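PDB 6QQ4: general odorant-binding protein 28a, which probably binds and carries small hydrophobic odorants, and is involved in the detection of the floral odour beta-ionone in Drosophila melanogaster. Local coordinates for residues E11-C16 / A25-M30; V20-A25 / K42-C47. All coordinates share one frame; numbering follows the deposited sequence.

Contact 1: residues E11-C16 / A25-M30; sequences ESAESC and ADLQEM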
loop_
_atom_site.group_PDB
_atom_site.type_symbol
_atom_site.label_atom_id
_atom_site.label_comp_id
_atom_site.label_asym_id
_atom_site.label_seq_id
_atom_site.Cartn_x
_atom_site.Cartn_y
_atom_site.Cartn_z
ATOM N N GLU A 11 8.163 1.979 9.317
ATOM C CA GLU A 11 8.002 2.758 10.534
ATOM C C GLU A 11 6.519 2.979 10.785
ATOM O O GLU A 11 6.024 2.788 11.890
ATOM C CB GLU A 11 8.710 4.109 10.436
ATOM C CG GLU A 11 10.190 4.053 10.097
ATOM C CD GLU A 11 10.763 5.438 9.812
ATOM O OE1 GLU A 11 10.534 6.362 10.629
ATOM O OE2 GLU A 11 11.416 5.611 8.756
ATOM N N SER A 12 5.821 3.403 9.741
ATOM C CA SER A 12 4.387 3.602 9.828
ATOM C C SER A 12 3.716 2.287 10.226
ATOM O O SER A 12 2.889 2.245 11.133
ATOM C CB SER A 12 3.848 4.126 8.497
ATOM O OG SER A 12 2.449 4.276 8.547
ATOM N N ALA A 13 4.107 1.201 9.574
ATOM C CA ALA A 13 3.522 -0.092 9.884
ATOM C C ALA A 13 3.782 -0.518 11.332
ATOM O O ALA A 13 2.945 -1.175 11.955
ATOM C CB ALA A 13 4.040 -1.141 8.917
ATOM N N GLU A 14 4.940 -0.144 11.866
ATOM C CA GLU A 14 5.285 -0.498 13.233
ATOM C C GLU A 14 4.385 0.208 14.241
ATOM O O GLU A 14 4.023 -0.368 15.265
ATOM C CB GLU A 14 6.753 -0.168 13.530
ATOM C CG GLU A 14 7.360 -1.050 14.623
ATOM C CD GLU A 14 8.563 -0.420 15.315
ATOM O OE1 GLU A 14 8.902 0.746 15.000
ATOM O OE2 GLU A 14 9.164 -1.097 16.181
ATOM N N SER A 15 4.031 1.457 13.963
ATOM C CA SER A 15 3.159 2.193 14.875
ATOM C C SER A 15 1.683 1.797 14.683
ATOM O O SER A 15 0.851 2.001 15.570
ATOM C CB SER A 15 3.346 3.700 14.694
ATOM O OG SER A 15 3.129 4.082 13.351
ATOM N N CYS A 16 1.374 1.215 13.530
ATOM C CA CYS A 16 0.036 0.688 13.261
ATOM C C CYS A 16 -0.242 -0.693 13.884
ATOM O O CYS A 16 -1.390 -1.022 14.158
ATOM C CB CYS A 16 -0.189 0.589 11.756
ATOM S SG CYS A 16 -0.748 2.066 10.962
ATOM N N ALA A 25 5.227 -11.398 12.012
ATOM C CA ALA A 25 5.067 -12.148 10.766
ATOM C C ALA A 25 4.305 -11.293 9.753
ATOM O O ALA A 25 4.615 -11.304 8.558
ATOM C CB ALA A 25 4.343 -13.462 11.009
ATOM N N ASP A 26 3.316 -10.550 10.254
ATOM C CA ASP A 26 2.517 -9.664 9.415
ATOM C C ASP A 26 3.356 -8.544 8.828
ATOM O O ASP A 26 3.184 -8.163 7.667
ATOM C CB ASP A 26 1.365 -9.065 10.207
ATOM C CG ASP A 26 0.352 -10.087 10.613
ATOM O OD1 ASP A 26 0.097 -11.029 9.829
ATOM O OD2 ASP A 26 -0.206 -9.940 11.719
ATOM N N LEU A 27 4.231 -7.989 9.655
ATOM C CA LEU A 27 5.168 -6.966 9.218
ATOM C C LEU A 27 6.110 -7.501 8.129
ATOM O O LEU A 27 6.406 -6.808 7.160
ATOM C CB LEU A 27 5.978 -6.459 10.408
ATOM C CG LEU A 27 6.512 -5.037 10.333
ATOM C CD1 LEU A 27 5.342 -4.084 10.301
ATOM C CD2 LEU A 27 7.416 -4.747 11.524
ATOM N N GLN A 28 6.576 -8.735 8.289
ATOM C CA GLN A 28 7.512 -9.316 7.319
ATOM C C GLN A 28 6.851 -9.530 5.958
ATOM O O GLN A 28 7.446 -9.232 4.917
ATOM C CB GLN A 28 8.095 -10.633 7.845
ATOM C CG GLN A 28 9.628 -10.675 7.812
ATOM C CD GLN A 28 10.209 -11.797 8.661
ATOM O OE1 GLN A 28 9.681 -12.127 9.725
ATOM N NE2 GLN A 28 11.305 -12.387 8.193
ATOM N N GLU A 29 5.612 -10.012 5.959
ATOM C CA GLU A 29 4.870 -10.128 4.705
ATOM C C GLU A 29 4.795 -8.796 3.964
ATOM O O GLU A 29 4.882 -8.758 2.736
ATOM C CB GLU A 29 3.461 -10.669 4.955
ATOM C CG GLU A 29 3.467 -12.061 5.503
ATOM C CD GLU A 29 2.088 -12.694 5.552
ATOM O OE1 GLU A 29 1.074 -11.966 5.610
ATOM O OE2 GLU A 29 2.029 -13.934 5.515
ATOM N N MET A 30 4.634 -7.704 4.701
ATOM C CA MET A 30 4.577 -6.383 4.078
ATOM C C MET A 30 5.892 -5.975 3.418
ATOM O O MET A 30 5.885 -5.535 2.267
ATOM C CB MET A 30 4.202 -5.314 5.097
ATOM C CG MET A 30 2.734 -5.058 5.288
ATOM S SD MET A 30 2.481 -3.509 6.209
ATOM C CE MET A 30 2.962 -2.270 5.013
#

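Contact 2: residues V20-A25 / K42-C47; sequences VGATDA and KCLRAC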
loop_
_atom_site.group_PDB
_atom_site.type_symbol
_atom_site.label_atom_id
_atom_site.label_comp_id
_atom_site.label_asym_id
_atom_site.label_seq_id
_atom_site.Cartn_x
_atom_site.Cartn_y
_atom_site.Cartn_z
ATOM N N VAL A 20 -4.119 -2.977 15.512
ATOM C CA VAL A 20 -4.837 -4.039 14.813
ATOM C C VAL A 20 -4.361 -5.411 15.301
ATOM O O VAL A 20 -4.732 -6.456 14.751
ATOM C CB VAL A 20 -4.683 -3.909 13.285
ATOM C CG1 VAL A 20 -5.175 -2.528 12.819
ATOM C CG2 VAL A 20 -3.250 -4.148 12.854
ATOM N N GLY A 21 -3.567 -5.402 16.366
ATOM C CA GLY A 21 -3.039 -6.624 16.944
ATOM C C GLY A 21 -2.229 -7.466 15.970
ATOM O O GLY A 21 -2.199 -8.708 16.060
ATOM N N ALA A 22 -1.561 -6.813 15.022
ATOM C CA ALA A 22 -0.736 -7.549 14.068
ATOM C C ALA A 22 0.573 -8.014 14.709
ATOM O O ALA A 22 0.974 -7.528 15.779
ATOM C CB ALA A 22 -0.448 -6.703 12.841
ATOM N N THR A 23 1.240 -8.948 14.037
ATOM C CA THR A 23 2.463 -9.563 14.546
ATOM C C THR A 23 3.671 -9.278 13.668
ATOM O O THR A 23 3.541 -8.731 12.565
ATOM C CB THR A 23 2.324 -11.091 14.648
ATOM O OG1 THR A 23 2.126 -11.632 13.334
ATOM C CG2 THR A 23 1.146 -11.465 15.538
ATOM N N ASP A 24 4.851 -9.666 14.150
ATOM C CA ASP A 24 6.057 -9.526 13.353
ATOM C C ASP A 24 5.948 -10.280 12.029
ATOM O O ASP A 24 6.520 -9.850 11.039
ATOM C CB ASP A 24 7.286 -10.014 14.116
ATOM C CG ASP A 24 7.890 -8.942 15.009
ATOM O OD1 ASP A 24 7.135 -8.174 15.644
ATOM O OD2 ASP A 24 9.133 -8.851 15.055
ATOM N N ALA A 25 5.227 -11.398 12.012
ATOM C CA ALA A 25 5.067 -12.148 10.766
ATOM C C ALA A 25 4.305 -11.293 9.753
ATOM O O ALA A 25 4.615 -11.304 8.558
ATOM C CB ALA A 25 4.343 -13.462 11.009
ATOM N N LYS A 42 -4.123 -7.593 6.855
ATOM C CA LYS A 42 -4.932 -6.746 5.969
ATOM C C LYS A 42 -5.294 -5.428 6.657
ATOM O O LYS A 42 -5.296 -4.345 6.034
ATOM C CB LYS A 42 -6.217 -7.455 5.554
ATOM C CG LYS A 42 -6.013 -8.729 4.743
ATOM C CD LYS A 42 -7.367 -9.316 4.353
ATOM C CE LYS A 42 -7.194 -10.617 3.612
ATOM N NZ LYS A 42 -8.537 -11.223 3.316
ATOM N N CYS A 43 -5.626 -5.516 7.943
ATOM C CA CYS A 43 -5.965 -4.307 8.675
ATOM C C CYS A 43 -4.684 -3.482 8.915
ATOM O O CYS A 43 -4.732 -2.260 8.949
ATOM C CB CYS A 43 -6.668 -4.634 9.995
ATOM S SG CYS A 43 -8.367 -5.244 9.825
ATOM N N LEU A 44 -3.544 -4.147 9.085
ATOM C CA LEU A 44 -2.281 -3.419 9.217
ATOM C C LEU A 44 -2.094 -2.576 7.956
ATOM O O LEU A 44 -1.860 -1.375 8.004
ATOM C CB LEU A 44 -1.102 -4.371 9.424
ATOM C CG LEU A 44 0.306 -3.758 9.437
ATOM C CD1 LEU A 44 0.454 -2.754 10.578
ATOM C CD2 LEU A 44 1.367 -4.838 9.534
ATOM N N ARG A 45 -2.255 -3.215 6.814
ATOM C CA ARG A 45 -2.116 -2.525 5.547
ATOM C C ARG A 45 -3.095 -1.375 5.371
ATOM O O ARG A 45 -2.717 -0.333 4.833
ATOM C CB ARG A 45 -2.246 -3.531 4.413
ATOM C CG ARG A 45 -1.010 -4.415 4.380
ATOM C CD ARG A 45 -1.221 -5.711 3.643
ATOM N NE ARG A 45 -0.156 -6.660 3.960
ATOM C CZ ARG A 45 0.464 -7.412 3.055
ATOM N NH1 ARG A 45 0.114 -7.320 1.767
ATOM N NH2 ARG A 45 1.429 -8.242 3.435
ATOM N N ALA A 46 -4.328 -1.529 5.843
ATOM C CA ALA A 46 -5.302 -0.426 5.789
ATOM C C ALA A 46 -4.812 0.771 6.594
ATOM O O ALA A 46 -4.946 1.910 6.172
ATOM C CB ALA A 46 -6.659 -0.871 6.307
ATOM N N CYS A 47 -4.248 0.484 7.759
ATOM C CA CYS A 47 -3.778 1.516 8.675
ATOM C C CYS A 47 -2.609 2.298 8.065
ATOM O O CYS A 47 -2.527 3.520 8.187
ATOM C CB CYS A 47 -3.372 0.889 10.011
ATOM S SG CYS A 47 -2.773 2.071 11.280
#

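Contact 1: residues E11-C16 / A25-M30
The helical hairpin formed by helices 2-20 and 24-31 closes here on A13, whose methyl meets L27 and M30 of the returning helix. The two short axes run nearly antiparallel, at 155°, and approach to 10.8 Å, with A13 opposite L27. A13 CB faces two neighbouring groups from successive turns of helix 24-31: the CD1 methyl of L27, 3.5 Å from A13 CB, and beside it the thioether of M30, with SD 3.9 Å from the same A13 CB. L27 extends across because its CG lies anti to the backbone N (chi1 -153°), and its CD1 also rests against the peptide following A13, 4.0 Å from A13 C. In M30 the nearly extended chi2 (-166°) carries SD to A13; the bend at chi3 then sets only where the terminal methyl points. No hydrogen bond joins the two segments. Beyond the pair, M30 also touches L9 and M10, L27 reaches M17, and A13 packs on V48 of helix 39-52. A small residue facing two long apolar chains is how this antiparallel hairpin packs within the all-helical PBP/GOBP fold.

Contact 2: residues V20-A25 / K42-C47
The carbonyl oxygen of C43 accepts the helical bond from the backbone N of C47, 3.0 Å away, and the CG1 methyl of V20 lies against the same oxygen. V20 is the main contributor from the turn, and its two methyls divide the work. CG1 meets the beta carbon of C43, with V20 CG1 3.8 Å from C43 CB. CG2 settles on the backbone of the next residue, V20 CG2 standing 3.8 Å from L44 N, and reaches the L44 side chain at 4.1 Å from L44 CB. With chi1 at -57°, CG2 sits between the backbone N and carbonyl carbon of V20, and the branched side chain straddles the C43-L44 step of the helix. A22 adds one methyl from beyond G21, its CB 4.2 Å from L44 CB, so that L44 is touched by both residues flanking G21. G21 has positive phi (58°) and closes helix 2-20 in a Schellman motif; two residues later T23 takes the N-cap of helix 24-31, its backbone N bonded to D26 OD2. No hydrogen bond crosses between the segments; methyls pack on side chains and on the helix backbone. C43 is disulfide-bonded to C101, and C47 to C16. Such a helix-to-helix turn packed on a cystine-bearing helix belongs to the disulfide-braced helical fold of insect odorant-binding proteins.

Both contacts concern helix 24-31 and its surroundings: contact 1 pairs it with helix 2-20, while contact 2 seats the turn joining those helices on helix 39-52. Their centres are about 6 Å apart. The disulfide C16-C47 ties one segment of contact 1 to one of contact 2, and L44 CD1 packs 3.3 Å from A13 O. Across each pair the chemistry is apolar, but contact 1 joins two regular helices, whereas contact 2 lays an inter-helix turn on one helix. Both are partly buried: in contact 1 A13 and M30 are buried while E14 at its margin is exposed; in contact 2 L44 is the buried one of the touching residues, with V20, A22 and C43 partly exposed.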